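Local coordinates for protein transcriptional regulator (Rhodococcus jostii, PDB 5CYV) that belongs to the MarR family, binds p-coumaroyl-CoA and probably acts as a DNA-binding transcriptional regulator in p-hydroxycinnamate metabolism, at residues B[43-48]-B[59-64]; B[79-84]-B[103-108]. One frame throughout, in Å; residues are numbered along the deposited sequence. Where two conformers were deposited one is given.

Interaction 1 (B[43-48]-B[59-64])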
# COMPACT_ATOMS: atom_id res chain seq x y z
N LEU B 43 4.15 -11.09 14.07
CA LEU B 43 4.01 -12.51 14.44
C LEU B 43 4.67 -13.41 13.37
O LEU B 43 5.42 -14.36 13.69
CB LEU B 43 2.54 -12.84 14.68
CG LEU B 43 2.33 -14.31 15.04
CD1 LEU B 43 3.09 -14.68 16.33
CD2 LEU B 43 0.83 -14.58 15.24
N VAL B 44 4.39 -13.12 12.09
CA VAL B 44 4.96 -13.91 11.01
C VAL B 44 6.48 -13.82 11.05
O VAL B 44 7.20 -14.84 10.95
CB VAL B 44 4.43 -13.41 9.70
CG1 VAL B 44 5.28 -13.96 8.53
CG2 VAL B 44 2.98 -13.85 9.58
N LEU B 45 6.99 -12.61 11.27
CA LEU B 45 8.45 -12.45 11.23
C LEU B 45 9.12 -13.13 12.42
O LEU B 45 10.21 -13.69 12.28
CB LEU B 45 8.84 -10.95 11.17
CG LEU B 45 8.46 -10.31 9.83
CD1 LEU B 45 8.52 -8.79 9.95
CD2 LEU B 45 9.35 -10.74 8.69
N ALA B 46 8.45 -13.17 13.55
CA ALA B 46 8.98 -13.90 14.70
C ALA B 46 8.99 -15.40 14.42
O ALA B 46 9.95 -16.08 14.77
CB ALA B 46 8.18 -13.59 15.95
N CYS B 47 7.90 -15.88 13.80
CA CYS B 47 7.80 -17.34 13.59
C CYS B 47 8.85 -17.84 12.59
O CYS B 47 9.19 -19.03 12.60
CB CYS B 47 6.39 -17.71 13.12
SG CYS B 47 5.16 -17.59 14.45
N GLU B 48 9.31 -16.96 11.69
CA GLU B 48 10.28 -17.39 10.69
C GLU B 48 11.62 -17.81 11.29
O GLU B 48 12.39 -18.44 10.59
CB GLU B 48 10.53 -16.28 9.67
CG GLU B 48 9.32 -16.09 8.77
CD GLU B 48 9.44 -14.88 7.82
OE1 GLU B 48 10.50 -14.19 7.82
OE2 GLU B 48 8.44 -14.67 7.06
N ALA B 59 11.46 -4.03 12.28
CA ALA B 59 11.20 -2.66 11.86
C ALA B 59 11.65 -2.41 10.43
O ALA B 59 10.92 -1.82 9.64
CB ALA B 59 11.91 -1.67 12.82
N ALA B 60 12.83 -2.90 10.08
CA ALA B 60 13.44 -2.68 8.77
C ALA B 60 12.59 -3.41 7.72
O ALA B 60 12.32 -2.86 6.63
CB ALA B 60 14.87 -3.20 8.75
N THR B 61 12.13 -4.62 8.06
CA THR B 61 11.30 -5.34 7.07
C THR B 61 9.98 -4.63 6.82
O THR B 61 9.52 -4.54 5.69
CB THR B 61 11.04 -6.79 7.52
OG1 THR B 61 12.29 -7.49 7.61
CG2 THR B 61 10.14 -7.53 6.53
N MET B 62 9.41 -4.06 7.88
CA MET B 62 8.11 -3.37 7.78
C MET B 62 8.25 -1.93 7.33
O MET B 62 7.23 -1.27 7.13
CB MET B 62 7.38 -3.45 9.13
CG MET B 62 7.02 -4.89 9.44
SD MET B 62 6.23 -5.10 11.04
CE MET B 62 4.61 -4.22 10.79
N GLY B 63 9.47 -1.40 7.18
CA GLY B 63 9.69 0.01 6.84
C GLY B 63 9.28 0.97 7.94
O GLY B 63 8.96 2.12 7.63
N LEU B 64 9.39 0.55 9.20
CA LEU B 64 8.94 1.38 10.35
C LEU B 64 10.11 1.69 11.23
O LEU B 64 11.12 0.99 11.20
CB LEU B 64 7.86 0.67 11.17
CG LEU B 64 6.58 0.41 10.38
CD1 LEU B 64 5.72 -0.48 11.13
CD2 LEU B 64 5.85 1.77 10.08
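Leu45 and Thr61 meet tip to tip between two helices of a MarR-type DNA-binding domain, an example of how a single leucine can bridge neighbouring helices without a polar bond. On helix 37-47, Leu43 faces the long helix 100-121, where it lies against Arg106, whereas Val44 packs on Leu7 of the second subunit. Next in the chain, Leu45 turns to helix 55-62. Its CG lies anti to the carbonyl carbon (chi1 -69°), and this carries the branched end to helix 55-62. CD2 meets Thr61 CG2 at 3.9 Å, while CD1 stands 4.0 Å from both CB and CG2 of Thr61, so the two prongs of the leucine share one threonine methyl. CD1 also touches Met62 CG, at 4.2 Å. The threonine divides its labour: CG2 points into the contact, and OG1, set beside the backbone N, is hydrogen-bonded to Gly57 O in its own helix. Further on, Glu48 bonds through OE2 to Leu7 N of the second subunit, whose Leu7 also packs on Leu45. Helix 55-62 ends in a Schellman motif: Gly63 adopts a positive phi of 67°, and Leu64 N bonds to Ala59 O at 2.9 Å. The turn therefore closes directly after the two residues that receive Leu45. Met62 extends beyond its contact with the leucine toward bound p-coumaroyl-CoA and lines that ligand's pocket. Chemically, every touch between the two segments is carbon on carbon, with 113 Å² buried in total, so the attraction is dispersive and hydrophobic; the helices are joined here by shape rather than by a directional bond, with the threonine hydroxyl satisfied elsewhere.

Interaction 2 (B[79-84]-B[103-108])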
# COMPACT_ATOMS: atom_id res chain seq x y z
N ARG B 79 -1.25 -11.38 24.59
CA ARG B 79 -2.04 -12.53 24.18
C ARG B 79 -1.29 -13.84 24.27
O ARG B 79 -1.84 -14.89 23.91
CB ARG B 79 -2.53 -12.36 22.73
CG ARG B 79 -3.63 -11.32 22.54
CD ARG B 79 -4.04 -11.29 21.08
NE ARG B 79 -4.73 -12.53 20.69
CZ ARG B 79 -5.16 -12.77 19.43
NH1 ARG B 79 -5.01 -11.87 18.49
NH2 ARG B 79 -5.75 -13.93 19.14
N GLY B 80 -0.04 -13.80 24.72
CA GLY B 80 0.70 -15.05 24.88
C GLY B 80 1.20 -15.63 23.54
O GLY B 80 1.50 -16.82 23.44
N LEU B 81 1.32 -14.77 22.56
CA LEU B 81 1.70 -15.23 21.22
C LEU B 81 3.20 -15.07 20.96
O LEU B 81 3.76 -15.76 20.12
CB LEU B 81 0.93 -14.45 20.14
CG LEU B 81 -0.59 -14.53 20.26
CD1 LEU B 81 -1.28 -13.59 19.28
CD2 LEU B 81 -1.01 -16.00 19.97
N VAL B 82 3.83 -14.09 21.63
CA VAL B 82 5.30 -13.98 21.57
C VAL B 82 5.78 -13.69 22.97
O VAL B 82 4.99 -13.29 23.84
CB VAL B 82 5.81 -12.84 20.62
CG1 VAL B 82 5.31 -13.00 19.20
CG2 VAL B 82 5.39 -11.41 21.13
N VAL B 83 7.08 -13.90 23.18
CA VAL B 83 7.72 -13.58 24.44
C VAL B 83 8.97 -12.76 24.13
O VAL B 83 9.65 -13.04 23.15
CB VAL B 83 8.13 -14.86 25.23
CG1 VAL B 83 8.99 -14.48 26.38
CG2 VAL B 83 6.89 -15.53 25.78
N ARG B 84 9.25 -11.76 24.93
CA ARG B 84 10.54 -11.09 24.82
C ARG B 84 11.57 -11.92 25.55
O ARG B 84 11.47 -12.12 26.79
CB ARG B 84 10.46 -9.68 25.39
CG ARG B 84 9.58 -8.73 24.60
CD ARG B 84 9.70 -7.32 25.19
NE ARG B 84 9.22 -6.28 24.27
CZ ARG B 84 8.01 -5.74 24.31
NH1 ARG B 84 7.13 -6.17 25.23
NH2 ARG B 84 7.66 -4.76 23.48
N ARG B 103 2.67 -19.78 17.19
CA ARG B 103 2.92 -20.51 15.94
C ARG B 103 1.62 -21.08 15.42
O ARG B 103 1.37 -21.09 14.18
CB ARG B 103 3.97 -21.60 16.11
CG ARG B 103 5.35 -21.05 16.41
CD ARG B 103 6.43 -22.15 16.50
NE ARG B 103 7.72 -21.49 16.82
CZ ARG B 103 8.48 -20.86 15.92
NH1 ARG B 103 8.15 -20.86 14.62
NH2 ARG B 103 9.60 -20.26 16.31
N ARG B 104 0.77 -21.57 16.32
CA ARG B 104 -0.49 -22.15 15.87
C ARG B 104 -1.39 -21.05 15.24
O ARG B 104 -2.01 -21.26 14.18
CB ARG B 104 -1.20 -22.85 17.04
CG ARG B 104 -2.66 -23.20 16.78
CD ARG B 104 -3.56 -23.03 18.02
NE ARG B 104 -4.30 -21.76 17.97
CZ ARG B 104 -5.27 -21.46 17.10
NH1 ARG B 104 -5.67 -22.34 16.17
NH2 ARG B 104 -5.85 -20.27 17.16
N LEU B 105 -1.42 -19.87 15.85
CA LEU B 105 -2.23 -18.78 15.31
C LEU B 105 -1.63 -18.28 14.01
O LEU B 105 -2.36 -17.93 13.07
CB LEU B 105 -2.32 -17.64 16.34
CG LEU B 105 -3.27 -16.53 15.88
CD1 LEU B 105 -4.70 -17.04 15.80
CD2 LEU B 105 -3.15 -15.29 16.82
N ARG B 106 -0.31 -18.29 13.94
CA ARG B 106 0.33 -17.80 12.73
C ARG B 106 0.01 -18.73 11.57
O ARG B 106 -0.21 -18.28 10.45
CB ARG B 106 1.84 -17.70 12.93
CG ARG B 106 2.63 -17.65 11.63
CD ARG B 106 3.78 -18.65 11.64
NE ARG B 106 4.48 -18.70 10.36
CZ ARG B 106 4.11 -19.46 9.34
NH1 ARG B 106 3.04 -20.24 9.44
NH2 ARG B 106 4.80 -19.44 8.21
N ASP B 107 -0.13 -20.03 11.82
CA ASP B 107 -0.48 -20.96 10.75
C ASP B 107 -1.93 -20.68 10.28
O ASP B 107 -2.20 -20.72 9.08
CB ASP B 107 -0.34 -22.40 11.22
CG ASP B 107 1.09 -22.83 11.26
OD1 ASP B 107 1.95 -22.12 10.71
OD2 ASP B 107 1.34 -23.89 11.83
N ASP B 108 -2.83 -20.48 11.23
CA ASP B 108 -4.23 -20.17 10.92
C ASP B 108 -4.33 -18.85 10.14
O ASP B 108 -4.98 -18.75 9.10
CB ASP B 108 -5.01 -20.11 12.21
CG ASP B 108 -6.44 -19.72 11.99
OD1 ASP B 108 -7.28 -20.63 11.70
OD2 ASP B 108 -6.72 -18.49 12.11
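Leu105 of helix 100-121 touches both Leu81 and the guanidinium end of Arg79 through its CD2 methyl, showing how one methyl can serve two unlike partners. Traced outward, its CB already grazes Leu81 CD2 at 4.2 Å. CG lies anti to the backbone N (chi1 -174°), and from there the CD2 branch is directed at segment 79-84. That methyl carries most of the contact. It meets Leu81 CD1 at 3.5 Å, a tight approach for two methyl carbons, and Leu81 CD2 at 3.9 Å, so it sits against both prongs of the other leucine. The same CD2 lies 3.7 Å from Arg79 NH2 and 4.1 Å from Arg79 CZ; here the arginine crosses the leucine at about a right angle, and the methyl approaches the guanidinium obliquely. Arg79 reaches this place through a bend at chi3 (68°), and its planar end is backed on one face by Leu81 CD1, 3.8 Å above the plane and offset toward the rim. The charged group thus rests on apolar methyls, while its NH1 is hydrogen-bonded to Thr33 O. No hydrogen bond joins the two segments. Leu35, in the loop ahead of helix 37-47, touches both Arg79 and Leu105 and adds a further apolar surface. Just before Leu81, Gly80 turns the chain with positive phi in a Schellman motif at the close of helix 70-78. That helix matches the DNA-recognition helix of a winged helix-turn-helix, as in MarR relatives, and strand 82-87 pairs antiparallel with strand 94-98 to form the wing. Leu81, which packs on Leu76 of helix 70-78, therefore lies at the junction of recognition helix and wing, and Leu105 ties that junction to the long helix 100-121.

The two contacts have centres 14 Å apart and follow one another along the chain, interaction 1 closing before interaction 2 opens. Helix 37-47 lies between them: one side serves interaction 1, while residues elsewhere on it reach the segments of interaction 2. Leu43 CD1 packs on Val82 CG1 at 4.0 Å. A probable hydrogen bond of 2.9 Å links Arg103 NH1 to Cys47 O. Their relation to the ligand differs. The Met62 side chain of interaction 1 is about 4 Å from bound p-coumaroyl-CoA, whereas that of Leu105 in interaction 2 is about 14 Å away. Helix 37-47 thus stands between a pocket residue, Met62, which Leu45 touches, and the wing strand 82-87, which Leu43 touches.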